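Local coordinates for oxalate biosynthetic component 1 (Burkholderia thailandensis, PDB 5IKY), which is a bifunctional enzyme of quorum-sensing-dependent oxalate production, combining the activity of an alpha/beta-hydrolase-type serine hydrolase with an additional lyase activity, at residues Gly58-Glu63 with Asp163-Met168; Asp700-Val705 with His1062-Asp1067; Ser1006-Ile1011 with Arg1052-Phe1057. One frame throughout, in Å; residues are numbered along the deposited sequence.

Interaction 1 (Gly58-Glu63 with Asp163-Met168); sequences GGIVRE and DFVERM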
loop_
_atom_site.group_PDB
_atom_site.type_symbol
_atom_site.label_atom_id
_atom_site.label_comp_id
_atom_site.label_asym_id
_atom_site.label_seq_id
_atom_site.Cartn_x
_atom_site.Cartn_y
_atom_site.Cartn_z
ATOM N N GLY A 58 -21.642 44.392 -5.636
ATOM C CA GLY A 58 -21.487 44.304 -4.195
ATOM C C GLY A 58 -20.594 43.175 -3.718
ATOM O O GLY A 58 -20.278 43.092 -2.532
ATOM N N GLY A 59 -20.188 42.302 -4.637
ATOM C CA GLY A 59 -19.299 41.203 -4.307
ATOM C C GLY A 59 -17.835 41.606 -4.332
ATOM O O GLY A 59 -17.474 42.612 -4.942
ATOM N N ILE A 60 -16.989 40.821 -3.670
ATOM C CA ILE A 60 -15.557 41.108 -3.632
ATOM C C ILE A 60 -14.753 40.038 -4.363
ATOM O O ILE A 60 -15.179 38.887 -4.455
ATOM C CB ILE A 60 -15.038 41.223 -2.186
ATOM C CG1 ILE A 60 -15.229 39.903 -1.443
ATOM C CG2 ILE A 60 -15.741 42.355 -1.456
ATOM C CD1 ILE A 60 -14.767 39.948 -0.010
ATOM N N VAL A 61 -13.589 40.420 -4.883
ATOM C CA VAL A 61 -12.755 39.489 -5.637
ATOM C C VAL A 61 -11.269 39.650 -5.314
ATOM O O VAL A 61 -10.799 40.745 -4.997
ATOM C CB VAL A 61 -12.967 39.656 -7.164
ATOM C CG1 VAL A 61 -12.284 40.913 -7.676
ATOM C CG2 VAL A 61 -12.471 38.433 -7.919
ATOM N N ARG A 62 -10.544 38.538 -5.370
ATOM C CA ARG A 62 -9.091 38.542 -5.270
ATOM C C ARG A 62 -8.523 37.892 -6.523
ATOM O O ARG A 62 -8.462 36.666 -6.621
ATOM C CB ARG A 62 -8.620 37.802 -4.016
ATOM C CG ARG A 62 -7.106 37.724 -3.863
ATOM C CD ARG A 62 -6.497 39.071 -3.503
ATOM N NE ARG A 62 -5.056 38.973 -3.273
ATOM C CZ ARG A 62 -4.131 39.320 -4.162
ATOM N NH1 ARG A 62 -4.491 39.802 -5.343
ATOM N NH2 ARG A 62 -2.843 39.192 -3.867
ATOM N N GLU A 63 -8.124 38.715 -7.487
ATOM C CA GLU A 63 -7.670 38.204 -8.774
ATOM C C GLU A 63 -6.254 38.648 -9.113
ATOM O O GLU A 63 -5.826 39.736 -8.733
ATOM C CB GLU A 63 -8.625 38.642 -9.887
ATOM C CG GLU A 63 -8.749 40.149 -10.047
ATOM C CD GLU A 63 -9.490 40.536 -11.312
ATOM O OE1 GLU A 63 -9.488 39.736 -12.272
ATOM O OE2 GLU A 63 -10.072 41.642 -11.349
ATOM N N ASP A 163 -24.030 38.645 -1.142
ATOM C CA ASP A 163 -24.639 38.013 0.019
ATOM C C ASP A 163 -23.592 37.715 1.091
ATOM O O ASP A 163 -23.830 37.932 2.279
ATOM C CB ASP A 163 -25.358 36.730 -0.399
ATOM C CG ASP A 163 -26.476 36.354 0.549
ATOM O OD1 ASP A 163 -27.614 36.827 0.343
ATOM O OD2 ASP A 163 -26.218 35.581 1.496
ATOM N N PHE A 164 -22.434 37.223 0.661
ATOM C CA PHE A 164 -21.317 36.989 1.573
ATOM C C PHE A 164 -20.825 38.292 2.192
ATOM O O PHE A 164 -20.589 38.369 3.397
ATOM C CB PHE A 164 -20.159 36.296 0.847
ATOM C CG PHE A 164 -20.233 34.797 0.873
ATOM C CD1 PHE A 164 -19.862 34.094 2.007
ATOM C CD2 PHE A 164 -20.654 34.089 -0.241
ATOM C CE1 PHE A 164 -19.923 32.714 2.037
ATOM C CE2 PHE A 164 -20.715 32.709 -0.218
ATOM C CZ PHE A 164 -20.349 32.022 0.924
ATOM N N VAL A 165 -20.674 39.314 1.354
ATOM C CA VAL A 165 -20.117 40.592 1.778
ATOM C C VAL A 165 -21.002 41.291 2.809
ATOM O O VAL A 165 -20.504 41.819 3.805
ATOM C CB VAL A 165 -19.903 41.527 0.573
ATOM C CG1 VAL A 165 -19.240 42.820 1.016
ATOM C CG2 VAL A 165 -19.064 40.829 -0.490
ATOM N N GLU A 166 -22.309 41.289 2.565
ATOM C CA GLU A 166 -23.268 41.900 3.483
ATOM C C GLU A 166 -23.200 41.261 4.863
ATOM O O GLU A 166 -23.012 41.944 5.870
ATOM C CB GLU A 166 -24.692 41.780 2.942
ATOM C CG GLU A 166 -24.916 42.416 1.585
ATOM C CD GLU A 166 -26.176 41.900 0.918
ATOM O OE1 GLU A 166 -26.928 41.147 1.574
ATOM O OE2 GLU A 166 -26.411 42.242 -0.259
ATOM N N ARG A 167 -23.361 39.942 4.894
ATOM C CA ARG A 167 -23.357 39.191 6.141
ATOM C C ARG A 167 -22.027 39.341 6.870
ATOM O O ARG A 167 -21.989 39.391 8.097
ATOM C CB ARG A 167 -23.662 37.719 5.870
ATOM C CG ARG A 167 -25.063 37.486 5.321
ATOM C CD ARG A 167 -25.213 36.099 4.725
ATOM N NE ARG A 167 -24.923 35.045 5.692
ATOM C CZ ARG A 167 -24.701 33.776 5.365
ATOM N NH1 ARG A 167 -24.733 33.404 4.092
ATOM N NH2 ARG A 167 -24.445 32.880 6.308
ATOM N N MET A 168 -20.941 39.426 6.108
ATOM C CA MET A 168 -19.626 39.671 6.687
ATOM C C MET A 168 -19.577 41.057 7.322
ATOM O O MET A 168 -19.108 41.215 8.449
ATOM C CB MET A 168 -18.528 39.535 5.631
ATOM C CG MET A 168 -17.723 38.250 5.736
ATOM S SD MET A 168 -16.382 38.166 4.534
ATOM C CE MET A 168 -17.300 38.124 2.997
#
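V165 and I60 carry this contact, and G58 joins them through its carbonyl rather than through a side chain. V165 sits on helix 162-172 and directs its CB at the start of strand 60-64. Its CG2 methyl does most of the touching, meeting both G58 O and the I60 side chain. The carbonyl oxygen lies 3.3 Å from V165 CG2, and V165 CG1 stays near it as well, 3.7 Å from G58 O. I60 answers from the strand. Its CG2 methyl meets V165 CG2 at 3.8 Å, the two branched side chains crossing obliquely. CG1 of I60 stands between the backbone N and the carbonyl carbon (chi1 62°), and the extended second torsion (chi2 -179°) carries CD1 on to the next turn of the helix. There it approaches the thioether methyl of M168, with I60 CD1 and M168 CE 4.3 Å apart.

The setting is a helix packed on a small antiparallel sheet in the N-terminal domain. Strand 60-64 is the middle strand, between 156-160 and 185-186, and the helix follows almost directly after strand 156-160. I60 is further enclosed by L176, L179 and F180 of helix 176-181 and by W184, while L176 also touches V165. G58 has a positive phi of 117°, at which a CB would be jammed against the carbonyl O of the preceding residue, and this calls for glycine.

Across the two segments the chemistry is apolar methyl packing, I60 with V165 and more loosely with M168, plus a van der Waals contact of V165 CG2 with G58 O. No donor-acceptor pair links the segments, so side-chain fit carries the contact, while the strand takes its backbone hydrogen bonds from its sheet neighbours, such as I60 with L160 and V61 with R185.

Interaction 2 (Asp700-Val705 with His1062-Asp1067); sequences DYSNVV and HARLDD
Y701 lays its ring against the side chain of D1066, and the two run side by side, pointing the same way. At the root, Y701 CB is 4.2 Å from R1064 CB and also near the backbone N of D1066. Moving outward, CG and CD1 of the ring lie against the aspartate methylene, with Y701 CD1 3.6 Å from D1066 CB. This CH-pi contact comes in over the ring face. CG of D1066 is anti to its backbone N (chi1 -164°), which carries the carboxylate out above the same ring. Ring and carboxylate are stacked with their planes only 5° apart. D1066 OD2 is displaced toward the rim, 3.4 Å from Y701 CE1 and 3.5 Å from Y701 CZ. At the tip, the hydroxyl oxygen OH of Y701 is 3.8 Å from D1066 OD2.

Y701 belongs to the turn of a short antiparallel hairpin in the cap domain, strands 696-697 and 704-705, where N698 OD1 accepts from the backbone N of S702 and of N703. Its partner is the loop that leads from strand 1049-1054 to helix 1071-1076 of the alpha/beta-hydrolase domain, so cap and hydrolase meet here.

The backbones are tied by one weak hydrogen bond, L1065 N to Y701 O, 3.2 Å long with an N-H...O angle of 132°. The L1065 side chain reaches toward the next residue of the turn, L1065 CD1 lying 3.5 Å from S702 O. R1064 packs its CD 3.6 Å from D700 O; D700 OD2 is near the guanidinium as an opposite charge only, well out of its plane, with no N-H pointing at it.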
loop_
_atom_site.group_PDB
_atom_site.type_symbol
_atom_site.label_atom_id
_atom_site.label_comp_id
_atom_site.label_asym_id
_atom_site.label_seq_id
_atom_site.Cartn_x
_atom_site.Cartn_y
_atom_site.Cartn_z
ATOM N N ASP A 700 5.523 -1.539 -9.270
ATOM C CA ASP A 700 6.565 -0.513 -9.255
ATOM C C ASP A 700 7.253 -0.369 -7.896
ATOM O O ASP A 700 7.836 0.676 -7.593
ATOM C CB ASP A 700 5.983 0.835 -9.692
ATOM C CG ASP A 700 5.064 1.439 -8.655
ATOM O OD1 ASP A 700 4.538 0.686 -7.808
ATOM O OD2 ASP A 700 4.863 2.671 -8.682
ATOM N N TYR A 701 7.171 -1.421 -7.085
ATOM C CA TYR A 701 7.843 -1.482 -5.787
ATOM C C TYR A 701 7.375 -0.379 -4.838
ATOM O O TYR A 701 8.176 0.207 -4.109
ATOM C CB TYR A 701 9.364 -1.420 -5.977
ATOM C CG TYR A 701 9.883 -2.523 -6.873
ATOM C CD1 TYR A 701 10.241 -3.756 -6.347
ATOM C CD2 TYR A 701 9.997 -2.339 -8.245
ATOM C CE1 TYR A 701 10.701 -4.773 -7.158
ATOM C CE2 TYR A 701 10.460 -3.351 -9.065
ATOM C CZ TYR A 701 10.810 -4.566 -8.515
ATOM O OH TYR A 701 11.275 -5.578 -9.323
ATOM N N SER A 702 6.070 -0.117 -4.848
ATOM C CA SER A 702 5.461 0.873 -3.965
ATOM C C SER A 702 4.955 0.236 -2.679
ATOM O O SER A 702 4.716 0.922 -1.686
ATOM C CB SER A 702 4.296 1.581 -4.664
ATOM O OG SER A 702 4.698 2.162 -5.887
ATOM N N ASN A 703 4.777 -1.079 -2.707
ATOM C CA ASN A 703 4.115 -1.770 -1.612
ATOM C C ASN A 703 4.438 -3.261 -1.600
ATOM O O ASN A 703 4.959 -3.801 -2.578
ATOM C CB ASN A 703 2.601 -1.556 -1.708
ATOM C CG ASN A 703 1.885 -1.814 -0.397
ATOM O OD1 ASN A 703 2.468 -1.697 0.681
ATOM N ND2 ASN A 703 0.609 -2.175 -0.485
ATOM N N VAL A 704 4.131 -3.916 -0.486
ATOM C CA VAL A 704 4.312 -5.355 -0.362
ATOM C C VAL A 704 2.954 -6.030 -0.198
ATOM O O VAL A 704 2.151 -5.624 0.642
ATOM C CB VAL A 704 5.220 -5.714 0.831
ATOM C CG1 VAL A 704 5.521 -7.202 0.839
ATOM C CG2 VAL A 704 6.512 -4.911 0.772
ATOM N N VAL A 705 2.699 -7.056 -1.005
ATOM C CA VAL A 705 1.407 -7.735 -0.991
ATOM C C VAL A 705 1.541 -9.196 -0.570
ATOM O O VAL A 705 2.652 -9.700 -0.407
ATOM C CB VAL A 705 0.726 -7.663 -2.372
ATOM C CG1 VAL A 705 0.747 -6.237 -2.898
ATOM C CG2 VAL A 705 1.413 -8.594 -3.351
ATOM N N HIS A 1062 15.866 4.901 -6.070
ATOM C CA HIS A 1062 14.760 5.636 -6.674
ATOM C C HIS A 1062 13.701 5.996 -5.638
ATOM O O HIS A 1062 12.553 6.280 -5.989
ATOM C CB HIS A 1062 14.128 4.822 -7.804
ATOM C CG HIS A 1062 15.115 4.312 -8.806
ATOM N ND1 HIS A 1062 15.580 5.081 -9.851
ATOM C CD2 HIS A 1062 15.724 3.109 -8.925
ATOM C CE1 HIS A 1062 16.434 4.374 -10.569
ATOM N NE2 HIS A 1062 16.539 3.173 -10.029
ATOM N N ALA A 1063 14.101 5.976 -4.367
ATOM C CA ALA A 1063 13.202 6.225 -3.238
ATOM C C ALA A 1063 12.034 5.236 -3.205
ATOM O O ALA A 1063 10.971 5.532 -2.660
ATOM C CB ALA A 1063 12.684 7.663 -3.270
ATOM N N ARG A 1064 12.242 4.061 -3.791
ATOM C CA ARG A 1064 11.244 2.997 -3.771
ATOM C C ARG A 1064 11.578 1.984 -2.679
ATOM O O ARG A 1064 12.313 2.298 -1.742
ATOM C CB ARG A 1064 11.159 2.315 -5.136
ATOM C CG ARG A 1064 10.493 3.166 -6.206
ATOM C CD ARG A 1064 9.068 3.520 -5.804
ATOM N NE ARG A 1064 8.382 4.311 -6.821
ATOM C CZ ARG A 1064 7.743 5.449 -6.576
ATOM N NH1 ARG A 1064 7.701 5.936 -5.342
ATOM N NH2 ARG A 1064 7.145 6.104 -7.562
ATOM N N LEU A 1065 11.050 0.771 -2.804
ATOM C CA LEU A 1065 11.186 -0.219 -1.740
ATOM C C LEU A 1065 11.932 -1.484 -2.165
ATOM O O LEU A 1065 11.997 -2.453 -1.408
ATOM C CB LEU A 1065 9.804 -0.598 -1.203
ATOM C CG LEU A 1065 9.018 0.527 -0.526
ATOM C CD1 LEU A 1065 7.646 0.033 -0.083
ATOM C CD2 LEU A 1065 9.803 1.095 0.650
ATOM N N ASP A 1066 12.497 -1.473 -3.367
ATOM C CA ASP A 1066 13.262 -2.618 -3.853
ATOM C C ASP A 1066 14.601 -2.715 -3.124
ATOM O O ASP A 1066 15.063 -1.736 -2.531
ATOM C CB ASP A 1066 13.487 -2.514 -5.363
ATOM C CG ASP A 1066 13.918 -3.833 -5.983
ATOM O OD1 ASP A 1066 14.176 -4.793 -5.225
ATOM O OD2 ASP A 1066 14.002 -3.909 -7.227
ATOM N N ASP A 1067 15.206 -3.902 -3.168
ATOM C CA ASP A 1067 16.527 -4.150 -2.588
ATOM C C ASP A 1067 16.559 -3.823 -1.093
ATOM O O ASP A 1067 17.438 -3.102 -0.618
ATOM C CB ASP A 1067 17.595 -3.345 -3.342
ATOM C CG ASP A 1067 19.008 -3.779 -3.002
ATOM O OD1 ASP A 1067 19.423 -4.869 -3.449
ATOM O OD2 ASP A 1067 19.708 -3.022 -2.297
#

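Interaction 3 (Ser1006-Ile1011 with Arg1052-Phe1057); sequences SRHYVI and RLTGVF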
loop_
_atom_site.group_PDB
_atom_site.type_symbol
_atom_site.label_atom_id
_atom_site.label_comp_id
_atom_site.label_asym_id
_atom_site.label_seq_id
_atom_site.Cartn_x
_atom_site.Cartn_y
_atom_site.Cartn_z
ATOM N N SER A 1006 6.090 -13.058 12.363
ATOM C CA SER A 1006 5.743 -12.022 13.330
ATOM C C SER A 1006 4.919 -10.921 12.671
ATOM O O SER A 1006 5.242 -10.476 11.570
ATOM C CB SER A 1006 7.005 -11.431 13.964
ATOM O OG SER A 1006 6.684 -10.447 14.933
ATOM N N ARG A 1007 3.859 -10.487 13.347
ATOM C CA ARG A 1007 2.987 -9.443 12.813
ATOM C C ARG A 1007 3.583 -8.047 12.984
ATOM O O ARG A 1007 3.127 -7.087 12.359
ATOM C CB ARG A 1007 1.612 -9.501 13.482
ATOM C CG ARG A 1007 0.841 -10.784 13.226
ATOM C CD ARG A 1007 -0.539 -10.722 13.865
ATOM N NE ARG A 1007 -1.298 -11.953 13.665
ATOM C CZ ARG A 1007 -2.165 -12.146 12.676
ATOM N NH1 ARG A 1007 -2.387 -11.183 11.790
ATOM N NH2 ARG A 1007 -2.810 -13.299 12.573
ATOM N N HIS A 1008 4.604 -7.939 13.832
ATOM C CA HIS A 1008 5.239 -6.655 14.116
ATOM C C HIS A 1008 5.942 -6.062 12.896
ATOM O O HIS A 1008 6.120 -4.846 12.805
ATOM C CB HIS A 1008 6.240 -6.802 15.267
ATOM C CG HIS A 1008 5.600 -7.044 16.599
ATOM N ND1 HIS A 1008 4.775 -6.122 17.206
ATOM C CD2 HIS A 1008 5.669 -8.100 17.443
ATOM C CE1 HIS A 1008 4.360 -6.601 18.365
ATOM N NE2 HIS A 1008 4.889 -7.801 18.533
ATOM N N TYR A 1009 6.339 -6.919 11.961
ATOM C CA TYR A 1009 7.052 -6.478 10.764
ATOM C C TYR A 1009 6.120 -5.852 9.730
ATOM O O TYR A 1009 6.577 -5.254 8.755
ATOM C CB TYR A 1009 7.803 -7.647 10.121
ATOM C CG TYR A 1009 8.885 -8.267 10.980
ATOM C CD1 TYR A 1009 9.513 -7.540 11.982
ATOM C CD2 TYR A 1009 9.284 -9.581 10.776
ATOM C CE1 TYR A 1009 10.504 -8.110 12.763
ATOM C CE2 TYR A 1009 10.272 -10.158 11.547
ATOM C CZ TYR A 1009 10.877 -9.420 12.539
ATOM O OH TYR A 1009 11.858 -10.001 13.306
ATOM N N VAL A 1010 4.815 -5.998 9.941
ATOM C CA VAL A 1010 3.827 -5.538 8.970
ATOM C C VAL A 1010 3.290 -4.150 9.307
ATOM O O VAL A 1010 2.751 -3.927 10.393
ATOM C CB VAL A 1010 2.645 -6.521 8.873
ATOM C CG1 VAL A 1010 1.608 -6.018 7.874
ATOM C CG2 VAL A 1010 3.142 -7.904 8.486
ATOM N N ILE A 1011 3.434 -3.222 8.364
ATOM C CA ILE A 1011 2.955 -1.857 8.548
ATOM C C ILE A 1011 1.520 -1.698 8.054
ATOM O O ILE A 1011 1.208 -1.988 6.899
ATOM C CB ILE A 1011 3.851 -0.831 7.817
ATOM C CG1 ILE A 1011 5.273 -0.866 8.382
ATOM C CG2 ILE A 1011 3.278 0.573 7.954
ATOM C CD1 ILE A 1011 6.210 0.162 7.770
ATOM N N ARG A 1052 12.083 -5.466 19.527
ATOM C CA ARG A 1052 11.554 -5.448 18.169
ATOM C C ARG A 1052 11.291 -4.024 17.684
ATOM O O ARG A 1052 10.438 -3.325 18.230
ATOM C CB ARG A 1052 10.263 -6.268 18.096
ATOM C CG ARG A 1052 9.842 -6.655 16.689
ATOM C CD ARG A 1052 10.277 -8.072 16.357
ATOM N NE ARG A 1052 9.688 -9.047 17.270
ATOM C CZ ARG A 1052 9.863 -10.362 17.178
ATOM N NH1 ARG A 1052 10.616 -10.867 16.210
ATOM N NH2 ARG A 1052 9.287 -11.173 18.054
ATOM N N LEU A 1053 12.023 -3.596 16.660
ATOM C CA LEU A 1053 11.783 -2.288 16.057
ATOM C C LEU A 1053 10.655 -2.373 15.034
ATOM O O LEU A 1053 10.649 -3.258 14.175
ATOM C CB LEU A 1053 13.050 -1.743 15.388
ATOM C CG LEU A 1053 14.321 -1.530 16.212
ATOM C CD1 LEU A 1053 15.182 -0.455 15.565
ATOM C CD2 LEU A 1053 14.012 -1.175 17.657
ATOM N N THR A 1054 9.703 -1.451 15.127
ATOM C CA THR A 1054 8.582 -1.418 14.196
ATOM C C THR A 1054 8.596 -0.143 13.360
ATOM O O THR A 1054 9.087 0.895 13.803
ATOM C CB THR A 1054 7.229 -1.526 14.930
ATOM O OG1 THR A 1054 7.055 -0.394 15.792
ATOM C CG2 THR A 1054 7.168 -2.802 15.754
ATOM N N GLY A 1055 8.056 -0.233 12.148
ATOM C CA GLY A 1055 7.974 0.910 11.257
ATOM C C GLY A 1055 9.232 1.111 10.438
ATOM O O GLY A 1055 9.335 2.062 9.662
ATOM N N VAL A 1056 10.195 0.214 10.614
ATOM C CA VAL A 1056 11.443 0.283 9.869
ATOM C C VAL A 1056 11.206 -0.049 8.400
ATOM O O VAL A 1056 10.514 -1.013 8.075
ATOM C CB VAL A 1056 12.504 -0.681 10.443
ATOM C CG1 VAL A 1056 13.807 -0.573 9.661
ATOM C CG2 VAL A 1056 12.742 -0.397 11.918
ATOM N N PHE A 1057 11.768 0.768 7.515
ATOM C CA PHE A 1057 11.783 0.455 6.093
ATOM C C PHE A 1057 13.022 1.067 5.452
ATOM O O PHE A 1057 13.636 1.973 6.014
ATOM C CB PHE A 1057 10.504 0.943 5.400
ATOM C CG PHE A 1057 10.344 2.438 5.387
ATOM C CD1 PHE A 1057 9.718 3.091 6.435
ATOM C CD2 PHE A 1057 10.802 3.187 4.314
ATOM C CE1 PHE A 1057 9.564 4.465 6.421
ATOM C CE2 PHE A 1057 10.653 4.560 4.294
ATOM C CZ PHE A 1057 10.034 5.200 5.350
#
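H1008 and T1054 bring the two backbones close, their CA atoms 6.2 Å apart, and I1011 and G1055 repeat the approach at 6.3 Å between CA atoms. Residues 1007-1009 make a helical-type turn, joined by the V1010 N to R1007 O hydrogen bond, while 1052-1054 lie on strand 1049-1054. This strand runs between 988-992 and 1038-1043 in the mixed sheet of the alpha/beta-hydrolase domain. G1055 then takes a positive phi that suits glycine.

R1052 has the largest surface buried here. Its chain bends at chi2 (98°) and again at chi3; its flat end meets S1006 and Y1009, and its methylenes H1008 and Y1009. S1006 OG sits over the centre of one guanidinium face, 3.9 Å from R1052 CZ. Y1009 comes to the edge, its OH in the guanidinium plane and 3.3 Å from R1052 NH1, with ring and guanidinium planes 79° apart. The tyrosine also touches the aliphatic part, Y1009 CE1 lying 3.6 Å from R1052 CD. H1008 crosses the arginine chain at about a right angle and packs its CB 3.9 Å from R1052 CG.

Farther along, T1054 CG2 is 3.7 Å from H1008 O, the threonine hydroxyl is hydrogen-bonded to T1038 O, and I1011 CD1 rests 4.0 Å from G1055 CA.

NH2 of R1052 is held by a hydrogen bond to Q1042 of the neighbouring strand 1038-1043, with D991 a long, weak partner of NH1. The loop mainly packs against the arginine: against its methylenes, one guanidinium face and, with Y1009 OH, its edge.

Interaction 1 stands apart in the N-terminal domain: its centre is 49 Å from that of interaction 2 and 53 Å from that of interaction 3, with nearest atoms about 34 and 37 Å away. Interactions 2 and 3 are neighbours, their centres 16 Å apart and their nearest atoms about 4 Å, without touching. Strand 1049-1054 leads from interaction 3 into the loop used by interaction 2, and F995 and N996 bridge the pair: V704 touches F995, whose backbone bonds V1056, while N996 touches F1057 and weakly bonds L1065 O. The magnesium ligands, H227 and E477, belong to none of the three contacts.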